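Local coordinates for DUF5624 domain-containing protein (Legionella pneumophila subsp. pneumophila, PDB 4JX2), which is a putative secreted protein of unknown function that combines helices and sheets in a new arrangement and packs as a two-fold symmetric pair in the crystal, at the interface of chains A and B. Sequence-based numbering; all coordinates share one arbitrary frame. Chains: chain A/B, hypothetical protein.

Contacts 1 and 2 are neighbouring parts of one two-fold symmetric interface, the centres of their C-alpha atoms about 8 Å apart. Both use A:Met124, A:Met205 and B:Ile335, so helices 119-131 and 205-213 of chain A meet helix 315-339 of chain B in each. Contact 1 takes in the C-terminal end of the chain B helix, whereas contact 2 reaches back along it and adds B:Phe41 and helix 56-66. Together they form a continuous, largely apolar seam, repeated with the chains exchanged. Such a seam would suit a stable dimer, although the structure alone does not show that the pair forms in solution.

Contact 1: the interface of chains A and B. Residues chain A 124, 205, 208-209, 213; chain B 335, 339-340.
B:Val339, the last residue of helix 315-339, enters a groove between helices 119-131 and 205-213 of chain A. Its CG1 faces mainly A:Met124, a selenomethionine, lying 3.7 Å from the selenium SE and also touching CG of that chain. The other methyl, CG2, stands anti to the backbone N of B:Val339 (chi1 of the residue, 71°, is measured to CG1) and turns mainly to helix 205-213. There it lies 3.5 Å from the backbone carbonyl O of A:Met205 and meets CD1 of A:Leu213 at 3.7 Å and CD2 of A:Leu208 at 3.8 Å. From the same helix the selenium SE of A:Met205, also a selenomethionine, comes up to CB of B:Val339 at 4.0 Å, the two side chains crossing at about a right angle.

One turn earlier on the chain B helix, B:Ile335 divides its contacts between the two selenomethionines. Its CG2 packs on CB of A:Met124 at 3.6 Å, while CG1 receives the terminal methyl CE of A:Met205 at 3.7 Å. A bend at chi2 (-71°) turns the A:Met205 chain toward this isoleucine, whereas A:Met124 runs extended through chi2, crosses B:Val339 at about a right angle and carries its CE to B:Phe340, just beyond the helix end. This CE lies above the CZ rim of the ring, displaced outward, and the CE1 corner of the ring also meets A:Leu213.

Within chain B, CG1 of B:Val339 sits over the same face of the B:Phe340 ring, displaced toward the rim, so valine and phenylalanine form one apolar surface against chain A. At the border of the patch, the extended side chain of A:Gln209 lays its amide across the backbone carbonyl of B:Val339 rather than pointing an N-H at it: the carbonyl O sits over the flat face of the amide, 3.1 Å from CD of A:Gln209.

Contact 2: the interface of chains A and B. Residues chain A 124-125, 128, 205; chain B 41, 60, 332, 335.
A:Tyr125 and A:Lys128 lie about one turn apart on helix 119-131 with regular helical backbone angles, and meet B:Leu60 and B:Ile335 on helices 56-66 and 315-339, while B:Phe41 lies in a loop, its phi of -113° departing from the helical value. The phenol ring of A:Tyr125 is clasped between two groups of chain B. Over one face lies the methyl CD2 of B:Leu60, 3.7 Å from the ring centroid in a CH-pi contact and shifted toward the CD2-CE2 rim. Against the opposite face comes the edge of B:Phe41, whose CE1 stands over the ring centre. The two aromatic planes make 60°, an edge-to-face arrangement with centroids 4.8 Å apart.

Farther along the phenol, the hydroxyl OH reaches the aliphatic part of B:Arg332, 3.5 Å from its CG. The guanidinium plane is nearly perpendicular to the phenol ring, and the bend at chi3 brings NH1 back toward the same hydroxyl. On the face shared with B:Leu60, CD1 of B:Ile335 lies over the rim, 4.0 Å from CD1 of A:Tyr125.

A:Lys128 contributes its hydrocarbon stem. With CG anti to the backbone N (chi1 -175°), the stem crosses the other B:Leu60 methyl, CD1, which lies 3.6 Å from the lysine CG. The next methylene, CD, then meets CG1 of B:Ile335 at 3.9 Å.

Thus B:Leu60 splits its branches between phenol and lysine stem, and B:Ile335 continues the surface toward A:Met124 and A:Met205. In the fold, helix 119-131 of chain A lies against a platform made by helices 56-66 and 315-339 of chain B, with the loop residue B:Phe41, near the N-terminal helix (32-41 in chain A), closing it beyond A:Tyr125.

Contact 1: the interface of chains A and B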
# COMPACT_ATOMS: atom_id res chain seq x y z
N MSE A 124 0.06 28.01 5.50
CA MSE A 124 -0.60 27.14 6.49
C MSE A 124 0.42 26.62 7.52
O MSE A 124 0.19 26.68 8.73
CB MSE A 124 -1.30 25.95 5.81
CG MSE A 124 -2.54 26.32 5.05
SE MSE A 124 -3.10 24.82 3.90
CE MSE A 124 -3.74 25.83 2.35
N MSE A 205 -4.34 30.12 11.91
CA MSE A 205 -5.07 29.21 11.02
C MSE A 205 -6.35 29.85 10.49
O MSE A 205 -6.57 29.88 9.27
CB MSE A 205 -5.41 27.88 11.74
CG MSE A 205 -4.22 27.03 12.16
SE MSE A 205 -3.29 26.21 10.67
CE MSE A 205 -2.60 24.71 11.65
N LEU A 208 -5.78 33.21 8.40
CA LEU A 208 -5.23 32.84 7.09
C LEU A 208 -6.36 32.41 6.12
O LEU A 208 -6.38 32.86 4.96
CB LEU A 208 -4.18 31.72 7.24
CG LEU A 208 -3.70 31.04 5.95
CD1 LEU A 208 -2.78 31.95 5.12
CD2 LEU A 208 -3.05 29.74 6.27
N GLN A 209 -7.30 31.58 6.62
CA GLN A 209 -8.42 31.12 5.83
C GLN A 209 -9.30 32.29 5.38
O GLN A 209 -9.59 32.44 4.19
CB GLN A 209 -9.24 30.09 6.62
CG GLN A 209 -10.51 29.71 5.85
CD GLN A 209 -11.31 28.56 6.36
OE1 GLN A 209 -11.65 27.66 5.60
NE2 GLN A 209 -11.66 28.58 7.63
N LEU A 213 -6.96 32.73 1.92
CA LEU A 213 -7.43 31.58 1.16
C LEU A 213 -8.82 31.79 0.55
O LEU A 213 -9.03 31.44 -0.60
CB LEU A 213 -7.41 30.30 2.02
CG LEU A 213 -6.04 29.85 2.53
CD1 LEU A 213 -6.16 28.68 3.47
CD2 LEU A 213 -5.07 29.56 1.39
N ILE B 335 -3.20 20.36 10.23
CA ILE B 335 -3.19 21.64 9.50
C ILE B 335 -4.39 21.74 8.55
O ILE B 335 -5.10 22.74 8.61
CB ILE B 335 -1.83 21.90 8.80
CG1 ILE B 335 -0.71 22.12 9.86
CG2 ILE B 335 -1.93 23.11 7.86
CD1 ILE B 335 0.68 21.88 9.39
N VAL B 339 -7.11 24.59 9.32
CA VAL B 339 -7.16 25.73 8.41
C VAL B 339 -8.41 25.71 7.47
O VAL B 339 -9.00 26.76 7.28
CB VAL B 339 -5.86 25.98 7.60
CG1 VAL B 339 -5.64 24.91 6.53
CG2 VAL B 339 -5.90 27.35 6.94
N PHE B 340 -8.78 24.56 6.89
CA PHE B 340 -9.87 24.50 5.93
C PHE B 340 -11.25 24.23 6.57
O PHE B 340 -12.07 23.51 5.99
CB PHE B 340 -9.56 23.44 4.87
CG PHE B 340 -8.50 23.79 3.85
CD1 PHE B 340 -8.61 24.95 3.08
CD2 PHE B 340 -7.49 22.88 3.54
CE1 PHE B 340 -7.68 25.24 2.09
CE2 PHE B 340 -6.56 23.17 2.54
CZ PHE B 340 -6.67 24.33 1.81

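Contact 2: the interface of chains A and B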
# COMPACT_ATOMS: atom_id res chain seq x y z
N MSE A 124 0.06 28.01 5.50
CA MSE A 124 -0.60 27.14 6.49
C MSE A 124 0.42 26.62 7.52
O MSE A 124 0.19 26.68 8.73
CB MSE A 124 -1.30 25.95 5.81
CG MSE A 124 -2.54 26.32 5.05
SE MSE A 124 -3.10 24.82 3.90
CE MSE A 124 -3.74 25.83 2.35
N TYR A 125 1.59 26.17 7.01
CA TYR A 125 2.71 25.67 7.80
C TYR A 125 3.25 26.77 8.69
O TYR A 125 3.54 26.50 9.86
CB TYR A 125 3.81 25.12 6.87
CG TYR A 125 3.63 23.70 6.37
CD1 TYR A 125 2.36 23.21 6.03
CD2 TYR A 125 4.72 22.87 6.16
CE1 TYR A 125 2.19 21.92 5.54
CE2 TYR A 125 4.56 21.57 5.65
CZ TYR A 125 3.29 21.10 5.37
OH TYR A 125 3.12 19.82 4.89
N LYS A 128 1.09 27.27 11.74
CA LYS A 128 1.35 26.21 12.74
C LYS A 128 2.67 26.50 13.50
O LYS A 128 2.69 26.38 14.74
CB LYS A 128 1.37 24.81 12.11
CG LYS A 128 1.52 23.70 13.16
CD LYS A 128 0.21 23.06 13.55
CE LYS A 128 -0.26 23.50 14.90
NZ LYS A 128 -1.61 22.97 15.19
N MSE A 205 -4.34 30.12 11.91
CA MSE A 205 -5.07 29.21 11.02
C MSE A 205 -6.35 29.85 10.49
O MSE A 205 -6.57 29.88 9.27
CB MSE A 205 -5.41 27.88 11.74
CG MSE A 205 -4.22 27.03 12.16
SE MSE A 205 -3.29 26.21 10.67
CE MSE A 205 -2.60 24.71 11.65
N PHE B 41 9.45 25.96 0.25
CA PHE B 41 8.51 25.09 0.94
C PHE B 41 8.97 23.64 0.91
O PHE B 41 8.93 22.99 1.96
CB PHE B 41 7.10 25.23 0.33
CG PHE B 41 6.07 24.28 0.90
CD1 PHE B 41 5.54 24.48 2.17
CD2 PHE B 41 5.64 23.16 0.18
CE1 PHE B 41 4.58 23.60 2.69
CE2 PHE B 41 4.69 22.28 0.70
CZ PHE B 41 4.18 22.49 1.97
N LEU B 60 8.75 23.49 10.29
CA LEU B 60 7.57 22.88 10.90
C LEU B 60 7.90 21.62 11.69
O LEU B 60 7.46 21.51 12.84
CB LEU B 60 6.47 22.56 9.86
CG LEU B 60 5.22 21.86 10.41
CD1 LEU B 60 4.47 22.74 11.41
CD2 LEU B 60 4.32 21.42 9.29
N ARG B 332 0.08 17.28 8.79
CA ARG B 332 -0.77 17.56 7.63
C ARG B 332 -2.26 17.36 7.94
O ARG B 332 -3.09 18.18 7.54
CB ARG B 332 -0.36 16.70 6.44
CG ARG B 332 0.74 17.33 5.63
CD ARG B 332 1.55 16.31 4.84
NE ARG B 332 0.87 15.88 3.62
CZ ARG B 332 1.02 16.45 2.42
NH1 ARG B 332 1.82 17.52 2.28
NH2 ARG B 332 0.38 15.98 1.37
N ILE B 335 -3.20 20.36 10.23
CA ILE B 335 -3.19 21.64 9.50
C ILE B 335 -4.39 21.74 8.55
O ILE B 335 -5.10 22.74 8.61
CB ILE B 335 -1.83 21.90 8.80
CG1 ILE B 335 -0.71 22.12 9.86
CG2 ILE B 335 -1.93 23.11 7.86
CD1 ILE B 335 0.68 21.88 9.39